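Local coordinates for Glyoxalase/Bleomycin resistance protein (Bacillus cereus ATCC 14579, PDB 1XQA) that is of unknown function but binds magnesium and is possibly a glyoxalase of the glyoxalase/bleomycin resistance/dioxygenase superfamily, at residues R18-K23 and D84-E89. Sequence-based numbering, arbitrary orientation.
Sequences REFLEK and DGFLVE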
ATOM      1  N   ARG A  18      -3.959  -3.549  -8.647  1.00 20.41           N
ATOM      2  CA  ARG A  18      -4.333  -2.594  -7.584  1.00 20.49           C
ATOM      3  C   ARG A  18      -3.428  -2.675  -6.360  1.00 21.32           C
ATOM      4  O   ARG A  18      -2.934  -1.661  -5.856  1.00 20.89           O
ATOM      5  CB  ARG A  18      -5.777  -2.826  -7.163  1.00 20.54           C
ATOM      6  CG  ARG A  18      -6.228  -1.996  -5.970  1.00 18.64           C
ATOM      7  CD  ARG A  18      -7.645  -2.316  -5.611  1.00 20.25           C
ATOM      8  NE  ARG A  18      -8.002  -1.742  -4.319  1.00 20.64           N
ATOM      9  CZ  ARG A  18      -9.164  -1.946  -3.704  1.00 22.05           C
ATOM     10  NH1 ARG A  18     -10.111  -2.706  -4.268  1.00 22.03           N
ATOM     11  NH2 ARG A  18      -9.394  -1.368  -2.534  1.00 21.15           N
ATOM     12  N   GLU A  19      -3.218  -3.887  -5.861  1.00 22.12           N
ATOM     13  CA  GLU A  19      -2.505  -4.035  -4.610  1.00 24.11           C
ATOM     14  C   GLU A  19      -1.025  -3.628  -4.770  1.00 22.86           C
ATOM     15  O   GLU A  19      -0.441  -3.044  -3.865  1.00 22.71           O
ATOM     16  CB  GLU A  19      -2.721  -5.439  -4.022  1.00 24.01           C
ATOM     17  CG  GLU A  19      -1.726  -6.476  -4.433  1.00 28.78           C
ATOM     18  CD  GLU A  19      -2.133  -7.893  -4.023  1.00 28.90           C
ATOM     19  OE1 GLU A  19      -1.634  -8.846  -4.675  1.00 33.70           O
ATOM     20  OE2 GLU A  19      -2.952  -8.045  -3.082  1.00 32.90           O
ATOM     21  N   PHE A  20      -0.453  -3.908  -5.940  1.00 22.18           N
ATOM     22  CA  PHE A  20       0.913  -3.494  -6.275  1.00 21.30           C
ATOM     23  C   PHE A  20       1.022  -1.961  -6.310  1.00 21.35           C
ATOM     24  O   PHE A  20       1.944  -1.375  -5.729  1.00 21.94           O
ATOM     25  CB  PHE A  20       1.311  -4.069  -7.639  1.00 21.63           C
ATOM     26  CG  PHE A  20       2.734  -3.787  -8.030  1.00 19.41           C
ATOM     27  CD1 PHE A  20       3.775  -4.532  -7.470  1.00 20.58           C
ATOM     28  CD2 PHE A  20       3.037  -2.791  -8.981  1.00 20.58           C
ATOM     29  CE1 PHE A  20       5.100  -4.297  -7.848  1.00 18.78           C
ATOM     30  CE2 PHE A  20       4.368  -2.549  -9.363  1.00 22.04           C
ATOM     31  CZ  PHE A  20       5.401  -3.310  -8.784  1.00 19.96           C
ATOM     32  N   LEU A  21       0.049  -1.314  -6.963  1.00 21.00           N
ATOM     33  CA  LEU A  21       0.054   0.153  -7.078  1.00 21.26           C
ATOM     34  C   LEU A  21      -0.148   0.831  -5.725  1.00 21.66           C
ATOM     35  O   LEU A  21       0.460   1.878  -5.441  1.00 22.11           O
ATOM     36  CB  LEU A  21      -0.985   0.618  -8.106  1.00 20.50           C
ATOM     37  CG  LEU A  21      -0.642   0.290  -9.555  1.00 21.57           C
ATOM     38  CD1 LEU A  21      -1.910   0.417 -10.422  1.00 20.83           C
ATOM     39  CD2 LEU A  21       0.526   1.152 -10.094  1.00 21.98           C
ATOM     40  N   GLU A  22      -0.977   0.221  -4.881  1.00 22.08           N
ATOM     41  CA  GLU A  22      -1.151   0.696  -3.502  1.00 22.79           C
ATOM     42  C   GLU A  22       0.113   0.568  -2.683  1.00 23.03           C
ATOM     43  O   GLU A  22       0.550   1.531  -2.062  1.00 23.50           O
ATOM     44  CB  GLU A  22      -2.294  -0.041  -2.809  1.00 23.47           C
ATOM     45  CG  GLU A  22      -3.635   0.360  -3.386  1.00 22.57           C
ATOM     46  CD  GLU A  22      -4.770  -0.551  -2.972  1.00 25.28           C
ATOM     47  OE1 GLU A  22      -4.517  -1.642  -2.422  1.00 26.11           O
ATOM     48  OE2 GLU A  22      -5.923  -0.177  -3.238  1.00 25.51           O
ATOM     49  N   LYS A  23       0.713  -0.615  -2.700  1.00 22.93           N
ATOM     50  CA  LYS A  23       1.880  -0.884  -1.871  1.00 22.76           C
ATOM     51  C   LYS A  23       3.101  -0.053  -2.254  1.00 23.26           C
ATOM     52  O   LYS A  23       3.723   0.582  -1.389  1.00 22.62           O
ATOM     53  CB  LYS A  23       2.232  -2.369  -1.929  1.00 23.20           C
ATOM     54  CG  LYS A  23       3.326  -2.752  -0.923  1.00 24.40           C
ATOM     55  CD  LYS A  23       3.515  -4.231  -0.859  1.00 27.25           C
ATOM     56  CE  LYS A  23       4.627  -4.553   0.116  1.00 29.20           C
ATOM     57  NZ  LYS A  23       4.682  -6.019   0.431  1.00 30.86           N
ATOM     58  N   ASP A  84      11.322  -7.798  -2.138  1.00 22.74           N
ATOM     59  CA  ASP A  84       9.991  -8.372  -2.138  1.00 23.34           C
ATOM     60  C   ASP A  84       9.774  -9.340  -3.305  1.00 24.39           C
ATOM     61  O   ASP A  84       8.663  -9.827  -3.516  1.00 24.45           O
ATOM     62  CB  ASP A  84       8.933  -7.267  -2.140  1.00 23.32           C
ATOM     63  CG  ASP A  84       8.907  -6.470  -0.847  1.00 22.41           C
ATOM     64  OD1 ASP A  84       9.630  -6.828   0.127  1.00 22.63           O
ATOM     65  OD2 ASP A  84       8.155  -5.472  -0.801  1.00 21.45           O
ATOM     66  N   GLY A  85      10.835  -9.621  -4.058  1.00 25.22           N
ATOM     67  CA  GLY A  85      10.797 -10.701  -5.047  1.00 26.51           C
ATOM     68  C   GLY A  85      10.502 -10.298  -6.471  1.00 27.12           C
ATOM     69  O   GLY A  85      10.269 -11.162  -7.324  1.00 27.80           O
ATOM     70  N   PHE A  86      10.499  -8.992  -6.739  1.00 27.51           N
ATOM     71  CA  PHE A  86      10.367  -8.503  -8.103  1.00 28.16           C
ATOM     72  C   PHE A  86      11.747  -8.378  -8.744  1.00 29.24           C
ATOM     73  O   PHE A  86      12.728  -8.003  -8.102  1.00 30.33           O
ATOM     74  CB  PHE A  86       9.594  -7.187  -8.161  1.00 27.05           C
ATOM     75  CG  PHE A  86       8.179  -7.301  -7.659  1.00 25.74           C
ATOM     76  CD1 PHE A  86       7.147  -7.653  -8.520  1.00 25.75           C
ATOM     77  CD2 PHE A  86       7.892  -7.104  -6.323  1.00 24.90           C
ATOM     78  CE1 PHE A  86       5.825  -7.790  -8.048  1.00 25.26           C
ATOM     79  CE2 PHE A  86       6.588  -7.228  -5.833  1.00 24.52           C
ATOM     80  CZ  PHE A  86       5.550  -7.574  -6.701  1.00 25.05           C
ATOM     81  N   LEU A  87      11.806  -8.699 -10.023  1.00 30.80           N
ATOM     82  CA  LEU A  87      13.068  -8.706 -10.741  1.00 31.33           C
ATOM     83  C   LEU A  87      13.369  -7.309 -11.284  1.00 31.22           C
ATOM     84  O   LEU A  87      12.752  -6.815 -12.229  1.00 31.98           O
ATOM     85  CB  LEU A  87      13.061  -9.795 -11.816  1.00 32.01           C
ATOM     86  CG  LEU A  87      12.551 -11.179 -11.376  1.00 33.57           C
ATOM     87  CD1 LEU A  87      12.653 -12.177 -12.532  1.00 36.74           C
ATOM     88  CD2 LEU A  87      13.260 -11.745 -10.127  1.00 35.59           C
ATOM     89  N   VAL A  88      14.285  -6.631 -10.620  1.00 30.46           N
ATOM     90  CA  VAL A  88      14.646  -5.293 -11.034  1.00 30.06           C
ATOM     91  C   VAL A  88      16.152  -5.239 -11.081  1.00 30.37           C
ATOM     92  O   VAL A  88      16.827  -5.940 -10.315  1.00 29.98           O
ATOM     93  CB  VAL A  88      14.092  -4.207 -10.064  1.00 30.04           C
ATOM     94  CG1 VAL A  88      12.572  -4.082 -10.194  1.00 29.57           C
ATOM     95  CG2 VAL A  88      14.477  -4.506  -8.622  1.00 29.58           C
ATOM     96  N   GLU A  89      16.675  -4.441 -12.004  1.00 30.18           N
ATOM     97  CA  GLU A  89      18.093  -4.140 -12.010  1.00 31.02           C
ATOM     98  C   GLU A  89      18.277  -2.796 -11.302  1.00 29.90           C
ATOM     99  O   GLU A  89      17.291  -2.075 -11.088  1.00 29.73           O
ATOM    100  CB  GLU A  89      18.670  -4.166 -13.439  1.00 31.14           C
ATOM    101  CG  GLU A  89      18.136  -3.129 -14.416  1.00 33.51           C
ATOM    102  CD  GLU A  89      18.875  -3.133 -15.768  1.00 33.46           C
ATOM    103  OE1 GLU A  89      19.664  -2.191 -16.022  1.00 35.73           O
ATOM    104  OE2 GLU A  89      18.669  -4.078 -16.570  1.00 37.12           O
TER
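F20 turns its CG anti to the backbone N (chi1 -176°), while F86 sets its CG beside its own backbone N (chi1 -62°). These torsions let the two side chains slide past each other, running in opposite directions. The edge of F20 meets one face of F86 in an edge-to-face pair. The ring centroids are 5.0 Å apart and the planes are inclined at 60°. F20 CE1 does the touching: it sits over the face near the rim, 3.5 Å from F86 CZ. F20 CD1 follows at 3.6 Å from the same F86 CZ.

One helical turn on, K23 extends its chain toward D84. The salt bridge is long, with K23 NZ 3.7 Å from D84 OD2, and the position of the lysine nitrogen is uncertain. The carboxylate has firmer partners elsewhere. D84 OD2 is hydrogen-bonded to the Y24 hydroxyl, and D84 OD1 forms salt bridges with K76 and R80 of the second subunit. Several positive groups around one carboxylate would probably keep it ionised.

A Schellman motif ends helix 71-83 at the start of segment 84-89. G85 has positive phi as the C-prime residue, and F86 N bonds back to the L81 carbonyl.

In this vicinal oxygen chelate (VOC) family protein the contact links helix 14-25 to the end of helix 71-83. The F20 side chain is about 11 Å from those of the magnesium ligands H63 and E110. L81 of helix 71-83 and P104, in the loop between strands 97-103 and 107-112, touch both phenylalanines.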